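Local coordinates for protein arylmalonate decarboxylase (Bordetella bronchiseptica, PDB 3IP8) that catalyses the cofactor-independent decarboxylation of 2-aryl-2-methylmalonates to 2-arylpropionates, releasing carbon dioxide, at residues G10-P15 and D57-L62; S76-R81 and C101-T106; A123-D128 and R149-T154. All blocks are in the same frame, centred on the assembly; numbering follows the deposited sequence.

How the contacts relate
The three contacts come in sequence order along the chain without interleaving, and all reach the bound benzylphosphonate. Contacts 1 and 2 belong to the four-stranded parallel sheet that contains strands 9-13 and 101-103; their centres lie about 13 Å apart and they meet where P14 packs on L77. Contact 3 belongs to the second four-stranded parallel sheet, with the same 2-1-3-4 strand order. Its centre is about 17 Å from that of contact 2, which it touches through F79 and Y126, and about 25 Å from that of contact 1. The ligand therefore sits between two similar halves, as expected for an enzyme of the aspartate/glutamate racemase clan.

Contact 1 (G10-P15 and D57-L62); sequences GMIVPP and DHARRL. With B85 (benzylphosphonic acid), chain B.
Strand 10-13 and helix 57-62 run roughly antiparallel, with 147° between their directions and their axes 8.4 Å apart at closest approach; the nearest CA pairs are G10 with L62 and I12 with H58. The interface between them is apolar and carried mainly by I12 and L62. L62 CD1 reaches I12 CG1 at 3.5 Å, and the same methyl lies 3.6 Å from M11 C, so one leucine branch packs against both a side chain and the strand backbone. The other branch, L62 CD2, lies near the start of the strand, 4.2 Å from G10 CA. With CG anti to the carbonyl carbon (chi1 -73°), CD1 and CD2 of L62 both come against the strand, CD1 the nearer of the two.

I12 divides its contacts by branch. The extended CG1-CD1 arm (chi2 171°) carries CD1 to the helix backbone, 3.7 Å from A59 N, and I12 CD1 is 4.2 Å from A59 CB. I12 CG2 instead meets the CB of H58 at 4.0 Å and approaches the imidazole obliquely. Beyond CB, H58 leads away from the strand, and its ND1 is hydrogen-bonded to S36 OG, which satisfies this buried nitrogen.

At the far end of the segment, past the strand, P14 lays CG against the ligand ring, 3.5 Å from its C4, while P15 approaches the neighbouring C3. The helix-packed strand thus leads directly into the ligand pocket. Around the interface, strand 33-37 lies beside L62 through I34 and S36, strand 69-72 contributes V70 to both I12 and L62, and M93 of helix 83-97 packs on I12 and A59.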
loop_
_atom_site.group_PDB
_atom_site.type_symbol
_atom_site.label_atom_id
_atom_site.label_comp_id
_atom_site.label_asym_id
_atom_site.label_seq_id
_atom_site.Cartn_x
_atom_site.Cartn_y
_atom_site.Cartn_z
ATOM N N GLY A 10 1.817 -5.043 13.927
ATOM C CA GLY A 10 1.480 -3.651 14.173
ATOM C C GLY A 10 1.530 -2.849 12.883
ATOM O O GLY A 10 2.411 -3.038 12.029
ATOM N N MET A 11 0.583 -1.927 12.747
ATOM C CA MET A 11 0.476 -1.106 11.546
ATOM C C MET A 11 0.349 0.368 11.901
ATOM O O MET A 11 -0.493 0.755 12.704
ATOM C CB MET A 11 -0.720 -1.581 10.711
ATOM C CG MET A 11 -0.467 -2.940 10.085
ATOM S SD MET A 11 -1.886 -3.545 9.168
ATOM C CE MET A 11 -1.070 -4.805 8.172
ATOM N N ILE A 12 1.247 1.174 11.346
ATOM C CA ILE A 12 1.134 2.619 11.444
ATOM C C ILE A 12 0.266 3.054 10.263
ATOM O O ILE A 12 0.621 2.820 9.096
ATOM C CB ILE A 12 2.510 3.293 11.347
ATOM C CG1 ILE A 12 3.473 2.733 12.384
ATOM C CG2 ILE A 12 2.390 4.797 11.505
ATOM C CD1 ILE A 12 4.904 3.217 12.166
ATOM N N VAL A 13 -0.864 3.700 10.548
ATOM C CA VAL A 13 -1.808 4.062 9.491
ATOM C C VAL A 13 -1.954 5.577 9.403
ATOM O O VAL A 13 -1.875 6.262 10.404
ATOM C CB VAL A 13 -3.194 3.415 9.722
ATOM C CG1 VAL A 13 -3.070 1.895 9.713
ATOM C CG2 VAL A 13 -3.825 3.892 11.048
ATOM N N PRO A 14 -2.171 6.111 8.203
ATOM C CA PRO A 14 -2.315 7.565 8.070
ATOM C C PRO A 14 -3.444 8.236 8.874
ATOM O O PRO A 14 -3.174 9.266 9.474
ATOM C CB PRO A 14 -2.463 7.768 6.553
ATOM C CG PRO A 14 -1.612 6.646 5.981
ATOM C CD PRO A 14 -1.912 5.460 6.903
ATOM N N PRO A 15 -4.671 7.685 8.893
ATOM C CA PRO A 15 -5.752 8.447 9.561
ATOM C C PRO A 15 -5.619 8.558 11.074
ATOM O O PRO A 15 -5.097 7.648 11.720
ATOM C CB PRO A 15 -7.015 7.667 9.196
ATOM C CG PRO A 15 -6.629 6.882 7.935
ATOM C CD PRO A 15 -5.194 6.494 8.211
ATOM N N ASP A 57 8.314 7.208 16.376
ATOM C CA ASP A 57 7.585 7.173 17.639
ATOM C C ASP A 57 6.392 6.223 17.566
ATOM O O ASP A 57 6.091 5.523 18.528
ATOM C CB ASP A 57 7.098 8.571 18.037
ATOM C CG ASP A 57 8.250 9.527 18.369
ATOM O OD1 ASP A 57 9.346 9.055 18.736
ATOM O OD2 ASP A 57 8.053 10.755 18.241
ATOM N N HIS A 58 5.700 6.186 16.430
ATOM C CA HIS A 58 4.547 5.298 16.330
ATOM C C HIS A 58 4.965 3.831 16.260
ATOM O O HIS A 58 4.240 2.951 16.725
ATOM C CB HIS A 58 3.665 5.698 15.153
ATOM C CG HIS A 58 2.750 6.832 15.465
ATOM N ND1 HIS A 58 1.452 6.648 15.924
ATOM C CD2 HIS A 58 2.924 8.175 15.417
ATOM C CE1 HIS A 58 0.892 7.813 16.133
ATOM N NE2 HIS A 58 1.755 8.765 15.828
ATOM N N ALA A 59 6.111 3.567 15.647
ATOM C CA ALA A 59 6.666 2.219 15.628
ATOM C C ALA A 59 6.929 1.780 17.064
ATOM O O ALA A 59 6.579 0.672 17.460
ATOM C CB ALA A 59 7.957 2.170 14.782
ATOM N N ARG A 60 7.535 2.664 17.845
ATOM C CA ARG A 60 7.744 2.378 19.266
ATOM C C ARG A 60 6.456 2.187 20.057
ATOM O O ARG A 60 6.400 1.332 20.939
ATOM C CB ARG A 60 8.584 3.468 19.915
ATOM C CG ARG A 60 10.022 3.437 19.478
ATOM C CD ARG A 60 10.853 4.305 20.395
ATOM N NE ARG A 60 12.279 4.144 20.160
ATOM C CZ ARG A 60 13.128 5.161 20.081
ATOM N NH1 ARG A 60 12.680 6.397 20.235
ATOM N NH2 ARG A 60 14.420 4.939 19.860
ATOM N N ARG A 61 5.425 2.983 19.769
ATOM C CA ARG A 61 4.143 2.811 20.440
ATOM C C ARG A 61 3.610 1.403 20.181
ATOM O O ARG A 61 3.043 0.749 21.063
ATOM C CB ARG A 61 3.101 3.817 19.942
ATOM C CG ARG A 61 3.311 5.256 20.319
ATOM C CD ARG A 61 2.058 6.062 19.972
ATOM N NE ARG A 61 2.293 7.501 20.055
ATOM C CZ ARG A 61 1.332 8.421 20.006
ATOM N NH1 ARG A 61 0.062 8.057 19.878
ATOM N NH2 ARG A 61 1.643 9.708 20.089
ATOM N N LEU A 62 3.745 0.949 18.940
ATOM C CA LEU A 62 3.218 -0.356 18.575
ATOM C C LEU A 62 4.041 -1.439 19.261
ATOM O O LEU A 62 3.494 -2.414 19.765
ATOM C CB LEU A 62 3.213 -0.529 17.050
ATOM C CG LEU A 62 2.127 0.301 16.342
ATOM C CD1 LEU A 62 2.444 0.411 14.858
ATOM C CD2 LEU A 62 0.764 -0.318 16.543
HETATM C C1 B85 B . -4.884 7.421 2.533
HETATM C C2 B85 B . -5.773 7.055 3.583
HETATM C C3 B85 B . -5.476 5.980 4.388
HETATM C C4 B85 B . -4.257 5.175 4.160
HETATM C C5 B85 B . -3.396 5.518 3.134
HETATM C C6 B85 B . -3.711 6.645 2.309
HETATM C C7 B85 B . -2.899 7.061 1.093
HETATM P P8 B85 B . -1.313 6.198 0.753
HETATM O O9 B85 B . -1.514 4.644 0.482
HETATM O O10 B85 B . -0.542 6.903 -0.472
HETATM O O11 B85 B . -0.456 6.382 1.957
#

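Contact 2 (S76-R81 and C101-T106); sequences SLSFYR and CTTMST. With B85 (benzylphosphonic acid), chain B.
Hydroxyl bonding joins S78 to S105 across the contact, where helix 76-79 meets the start of helix 104-114. S105 OG donates to S78 OG at 2.8 Å, and the amide S105 N also donates to that oxygen at 3.2 Å, with a bent N-H...O angle of 139°. The single proton of S78 OG is in turn offered just before its own segment, where G74 O is the stronger partner and T75 O competes for it.

A capping bond organises the second segment. T103, at the N-cap of helix 104-114, accepts from T106 N through OG1 at 3.0 Å and an almost straight 168°. N86 provides another partner for T103 OG1.

Van der Waals contact completes the join: S78 CB lies 3.8 Å from T103 CB, while S105 OG sits at the edge of the F79 ring, near its plane, and 3.3 Å from F79 CB. One face of that ring lies over S76 CA.

Ligand bonding occupies the first turn of helix 76-79. S76 N donates to ligand O10 at 2.7 Å and 160°; S76 OG lies unusually close to the same O10, at 2.4 Å, so that bond is doubtful. The S76 N-H at the helix start, together with T75 OG1 and G189 N, implies an anchor for the phosphonate, while S78 and S105 tie that helix to the next strand-helix junction.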
loop_
_atom_site.group_PDB
_atom_site.type_symbol
_atom_site.label_atom_id
_atom_site.label_comp_id
_atom_site.label_asym_id
_atom_site.label_seq_id
_atom_site.Cartn_x
_atom_site.Cartn_y
_atom_site.Cartn_z
ATOM N N SER A 76 2.175 6.580 -0.330
ATOM C CA SER A 76 2.798 7.838 -0.677
ATOM C C SER A 76 3.630 8.401 0.465
ATOM O O SER A 76 4.640 9.009 0.203
ATOM C CB SER A 76 1.780 8.869 -1.197
ATOM O OG SER A 76 0.697 9.006 -0.295
ATOM N N LEU A 77 3.241 8.178 1.720
ATOM C CA LEU A 77 4.088 8.577 2.842
ATOM C C LEU A 77 5.481 7.981 2.760
ATOM O O LEU A 77 6.460 8.580 3.230
ATOM C CB LEU A 77 3.444 8.114 4.158
ATOM C CG LEU A 77 2.595 9.160 4.856
ATOM C CD1 LEU A 77 1.831 8.502 5.986
ATOM C CD2 LEU A 77 3.462 10.301 5.348
ATOM N N SER A 78 5.566 6.778 2.200
ATOM C CA SER A 78 6.849 6.094 2.106
ATOM C C SER A 78 7.567 6.256 0.773
ATOM O O SER A 78 8.788 6.030 0.717
ATOM C CB SER A 78 6.768 4.612 2.540
ATOM O OG SER A 78 5.777 3.851 1.824
ATOM N N PHE A 79 6.857 6.643 -0.292
ATOM C CA PHE A 79 7.541 6.815 -1.596
ATOM C C PHE A 79 7.827 8.261 -2.024
ATOM O O PHE A 79 8.572 8.507 -2.978
ATOM C CB PHE A 79 6.859 6.021 -2.747
ATOM C CG PHE A 79 5.542 6.572 -3.226
ATOM C CD1 PHE A 79 5.418 7.848 -3.762
ATOM C CD2 PHE A 79 4.416 5.749 -3.199
ATOM C CE1 PHE A 79 4.187 8.328 -4.188
ATOM C CE2 PHE A 79 3.208 6.200 -3.623
ATOM C CZ PHE A 79 3.072 7.492 -4.125
ATOM N N TYR A 80 7.255 9.229 -1.313
ATOM C CA TYR A 80 7.242 10.570 -1.868
ATOM C C TYR A 80 8.594 11.234 -1.976
ATOM O O TYR A 80 8.724 12.210 -2.707
ATOM C CB TYR A 80 6.277 11.495 -1.131
ATOM C CG TYR A 80 6.714 12.105 0.197
ATOM C CD1 TYR A 80 6.914 13.484 0.314
ATOM C CD2 TYR A 80 6.866 11.321 1.338
ATOM C CE1 TYR A 80 7.239 14.064 1.540
ATOM C CE2 TYR A 80 7.187 11.893 2.573
ATOM C CZ TYR A 80 7.378 13.257 2.665
ATOM O OH TYR A 80 7.685 13.813 3.898
ATOM N N ARG A 81 9.583 10.716 -1.244
ATOM C CA ARG A 81 10.942 11.283 -1.262
ATOM C C ARG A 81 11.909 10.411 -2.049
ATOM O O ARG A 81 13.104 10.707 -2.130
ATOM C CB ARG A 81 11.478 11.487 0.159
ATOM C CG ARG A 81 10.790 12.600 0.927
ATOM C CD ARG A 81 11.302 12.667 2.357
ATOM N NE ARG A 81 10.890 13.919 2.959
ATOM C CZ ARG A 81 10.937 14.162 4.262
ATOM N NH1 ARG A 81 11.378 13.235 5.102
ATOM N NH2 ARG A 81 10.538 15.341 4.731
ATOM N N CYS A 101 10.698 -4.521 10.406
ATOM C CA CYS A 101 9.809 -3.464 9.924
ATOM C C CYS A 101 9.756 -3.402 8.407
ATOM O O CYS A 101 10.681 -3.845 7.717
ATOM C CB CYS A 101 10.251 -2.101 10.475
ATOM S SG CYS A 101 10.201 -1.991 12.269
ATOM N N THR A 102 8.689 -2.796 7.887
ATOM C CA THR A 102 8.479 -2.715 6.451
ATOM C C THR A 102 7.600 -1.498 6.175
ATOM O O THR A 102 7.188 -0.809 7.109
ATOM C CB THR A 102 7.867 -4.014 5.887
ATOM O OG1 THR A 102 7.885 -3.968 4.457
ATOM C CG2 THR A 102 6.441 -4.202 6.346
ATOM N N THR A 103 7.345 -1.207 4.911
ATOM C CA THR A 103 6.449 -0.126 4.507
ATOM C C THR A 103 5.524 -0.608 3.403
ATOM O O THR A 103 5.808 -1.580 2.712
ATOM C CB THR A 103 7.182 1.119 3.942
ATOM O OG1 THR A 103 7.723 0.834 2.639
ATOM C CG2 THR A 103 8.295 1.565 4.875
ATOM N N MET A 104 4.463 0.150 3.176
ATOM C CA MET A 104 3.533 -0.180 2.103
ATOM C C MET A 104 4.164 0.018 0.706
ATOM O O MET A 104 3.776 -0.673 -0.262
ATOM C CB MET A 104 2.266 0.659 2.303
ATOM C CG MET A 104 1.131 0.343 1.355
ATOM S SD MET A 104 -0.373 1.234 1.835
ATOM C CE MET A 104 -1.078 0.060 2.973
ATOM N N SER A 105 5.138 0.927 0.566
ATOM C CA SER A 105 5.804 1.072 -0.723
ATOM C C SER A 105 6.635 -0.178 -0.990
ATOM O O SER A 105 6.664 -0.670 -2.111
ATOM C CB SER A 105 6.678 2.338 -0.730
ATOM O OG SER A 105 5.857 3.487 -0.968
ATOM N N THR A 106 7.295 -0.689 0.045
ATOM C CA THR A 106 8.021 -1.956 -0.065
ATOM C C THR A 106 7.060 -3.094 -0.396
ATOM O O THR A 106 7.374 -3.956 -1.216
ATOM C CB THR A 106 8.839 -2.242 1.193
ATOM O OG1 THR A 106 9.956 -1.339 1.194
ATOM C CG2 THR A 106 9.378 -3.703 1.203
HETATM C C1 B85 B . -4.884 7.421 2.533
HETATM C C2 B85 B . -5.773 7.055 3.583
HETATM C C3 B85 B . -5.476 5.980 4.388
HETATM C C4 B85 B . -4.257 5.175 4.160
HETATM C C5 B85 B . -3.396 5.518 3.134
HETATM C C6 B85 B . -3.711 6.645 2.309
HETATM C C7 B85 B . -2.899 7.061 1.093
HETATM P P8 B85 B . -1.313 6.198 0.753
HETATM O O9 B85 B . -1.514 4.644 0.482
HETATM O O10 B85 B . -0.542 6.903 -0.472
HETATM O O11 B85 B . -0.456 6.382 1.957
#

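Contact 3 (A123-D128 and R149-T154); sequences ATAYID and RSLGIT. With B85 (benzylphosphonic acid), chain B.
T124 and S150 face each other as bridged residues of neighbouring parallel strands, whose connection through helix 128-140 makes a beta-alpha-beta unit. Both side chains lie on the same sheet face, where T124 OG1 comes 3.2 Å from S150 CB; A123 and R149 occupy the other face. T124 OG1 is held by its own segment: Y126 N donates to it at 3.0 Å and 169°, forming an ST turn, and N131 is a further partner.

The backbone ladder runs on through A125 and I153. T124 N donates to R149 O, L151 N donates back to T124 O, and I153 N reaches A125 O at 2.8 Å. A further, weak bond runs from G152 N to Y126 O.

A125 CB approaches L151 CD1 loosely, at 4.4 Å, whereas I127 CG2 crosses over to T154 CG2 at 3.7 Å. The bond from CA to CB of Y126 points away from 149-154; CG anti to the carbonyl carbon (chi1 -48°) places its ring beside the phosphonate. Its hydroxyl is hydrogen-bonded to S187 OG; ligand O10 lies 2.6 Å from Y126 OH, a weak bond whose proton is not settled.

Water closes the join at two points. One molecule links S150 OG with D128 OD1, which is also hydrogen-bonded to N131 ND2; the other accepts from I127 N and donates to I153 O at 2.8 Å.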
loop_
_atom_site.group_PDB
_atom_site.type_symbol
_atom_site.label_atom_id
_atom_site.label_comp_id
_atom_site.label_asym_id
_atom_site.label_seq_id
_atom_site.Cartn_x
_atom_site.Cartn_y
_atom_site.Cartn_z
ATOM N N ALA A 123 -2.932 3.123 -11.496
ATOM C CA ALA A 123 -4.315 3.519 -11.235
ATOM C C ALA A 123 -4.293 4.032 -9.814
ATOM O O ALA A 123 -4.034 3.261 -8.897
ATOM C CB ALA A 123 -5.234 2.337 -11.362
ATOM N N THR A 124 -4.487 5.328 -9.619
ATOM C CA THR A 124 -4.269 5.864 -8.271
ATOM C C THR A 124 -5.362 6.803 -7.815
ATOM O O THR A 124 -6.153 7.316 -8.611
ATOM C CB THR A 124 -2.946 6.662 -8.130
ATOM O OG1 THR A 124 -3.167 8.003 -8.583
ATOM C CG2 THR A 124 -1.785 6.022 -8.917
ATOM N N ALA A 125 -5.369 7.076 -6.512
ATOM C CA ALA A 125 -6.317 8.037 -5.991
ATOM C C ALA A 125 -5.794 9.457 -6.007
ATOM O O ALA A 125 -6.499 10.342 -5.537
ATOM C CB ALA A 125 -6.733 7.665 -4.549
ATOM N N TYR A 126 -4.594 9.684 -6.547
ATOM C CA TYR A 126 -3.825 10.881 -6.169
ATOM C C TYR A 126 -3.876 12.034 -7.152
ATOM O O TYR A 126 -4.254 11.855 -8.315
ATOM C CB TYR A 126 -2.341 10.554 -6.013
ATOM C CG TYR A 126 -1.998 9.340 -5.185
ATOM C CD1 TYR A 126 -2.493 9.185 -3.890
ATOM C CD2 TYR A 126 -1.096 8.404 -5.665
ATOM C CE1 TYR A 126 -2.132 8.060 -3.120
ATOM C CE2 TYR A 126 -0.740 7.286 -4.905
ATOM C CZ TYR A 126 -1.261 7.135 -3.640
ATOM O OH TYR A 126 -0.902 6.040 -2.879
ATOM N N ILE A 127 -3.403 13.192 -6.690
ATOM C CA ILE A 127 -3.134 14.317 -7.576
ATOM C C ILE A 127 -1.824 14.077 -8.307
ATOM O O ILE A 127 -1.033 13.210 -7.922
ATOM C CB ILE A 127 -3.066 15.657 -6.799
ATOM C CG1 ILE A 127 -1.983 15.596 -5.739
ATOM C CG2 ILE A 127 -4.427 15.953 -6.182
ATOM C CD1 ILE A 127 -1.667 16.947 -5.129
ATOM N N ASP A 128 -1.581 14.836 -9.367
ATOM C CA ASP A 128 -0.447 14.500 -10.227
ATOM C C ASP A 128 0.940 14.691 -9.611
ATOM O O ASP A 128 1.854 13.946 -9.946
ATOM C CB ASP A 128 -0.563 15.159 -11.608
ATOM C CG ASP A 128 -1.549 14.422 -12.512
ATOM O OD1 ASP A 128 -1.645 13.167 -12.403
ATOM O OD2 ASP A 128 -2.218 15.091 -13.320
ATOM N N ARG A 149 -3.856 6.682 -14.742
ATOM C CA ARG A 149 -5.133 7.352 -14.567
ATOM C C ARG A 149 -5.346 7.512 -13.066
ATOM O O ARG A 149 -4.926 6.668 -12.278
ATOM C CB ARG A 149 -6.270 6.545 -15.199
ATOM C CG ARG A 149 -6.145 6.402 -16.717
ATOM C CD ARG A 149 -6.365 7.751 -17.419
ATOM N NE ARG A 149 -6.373 7.628 -18.892
ATOM C CZ ARG A 149 -5.297 7.688 -19.675
ATOM N NH1 ARG A 149 -4.086 7.846 -19.163
ATOM N NH2 ARG A 149 -5.432 7.570 -20.992
ATOM N N SER A 150 -5.956 8.614 -12.670
ATOM C CA SER A 150 -6.060 8.914 -11.250
ATOM C C SER A 150 -7.302 9.696 -10.873
ATOM O O SER A 150 -7.953 10.330 -11.720
ATOM C CB SER A 150 -4.824 9.667 -10.770
ATOM O OG SER A 150 -4.748 10.951 -11.375
ATOM N N LEU A 151 -7.603 9.672 -9.579
ATOM C CA LEU A 151 -8.814 10.316 -9.062
ATOM C C LEU A 151 -8.610 11.742 -8.562
ATOM O O LEU A 151 -9.590 12.493 -8.431
ATOM C CB LEU A 151 -9.447 9.477 -7.934
ATOM C CG LEU A 151 -9.835 8.046 -8.324
ATOM C CD1 LEU A 151 -10.343 7.250 -7.105
ATOM C CD2 LEU A 151 -10.842 8.021 -9.498
ATOM N N GLY A 152 -7.365 12.121 -8.285
ATOM C CA GLY A 152 -7.063 13.475 -7.846
ATOM C C GLY A 152 -7.627 13.884 -6.491
ATOM O O GLY A 152 -8.057 15.020 -6.307
ATOM N N ILE A 153 -7.654 12.945 -5.556
ATOM C CA ILE A 153 -8.247 13.159 -4.234
ATOM C C ILE A 153 -7.144 13.486 -3.233
ATOM O O ILE A 153 -6.128 12.785 -3.181
ATOM C CB ILE A 153 -9.009 11.886 -3.763
ATOM C CG1 ILE A 153 -10.212 11.613 -4.670
ATOM C CG2 ILE A 153 -9.470 12.016 -2.294
ATOM C CD1 ILE A 153 -10.789 10.207 -4.506
ATOM N N THR A 154 -7.335 14.534 -2.426
ATOM C CA THR A 154 -6.385 14.835 -1.354
ATOM C C THR A 154 -6.906 14.507 0.039
ATOM O O THR A 154 -6.145 14.555 0.994
ATOM C CB THR A 154 -5.932 16.301 -1.362
ATOM O OG1 THR A 154 -7.085 17.155 -1.292
ATOM C CG2 THR A 154 -5.162 16.603 -2.623
HETATM C C1 B85 B . -4.884 7.421 2.533
HETATM C C2 B85 B . -5.773 7.055 3.583
HETATM C C3 B85 B . -5.476 5.980 4.388
HETATM C C4 B85 B . -4.257 5.175 4.160
HETATM C C5 B85 B . -3.396 5.518 3.134
HETATM C C6 B85 B . -3.711 6.645 2.309
HETATM C C7 B85 B . -2.899 7.061 1.093
HETATM P P8 B85 B . -1.313 6.198 0.753
HETATM O O9 B85 B . -1.514 4.644 0.482
HETATM O O10 B85 B . -0.542 6.903 -0.472
HETATM O O11 B85 B . -0.456 6.382 1.957
HETATM O O HOH W 1 -3.392 13.060 -3.759
HETATM O O HOH W 2 -3.217 10.921 -13.597
#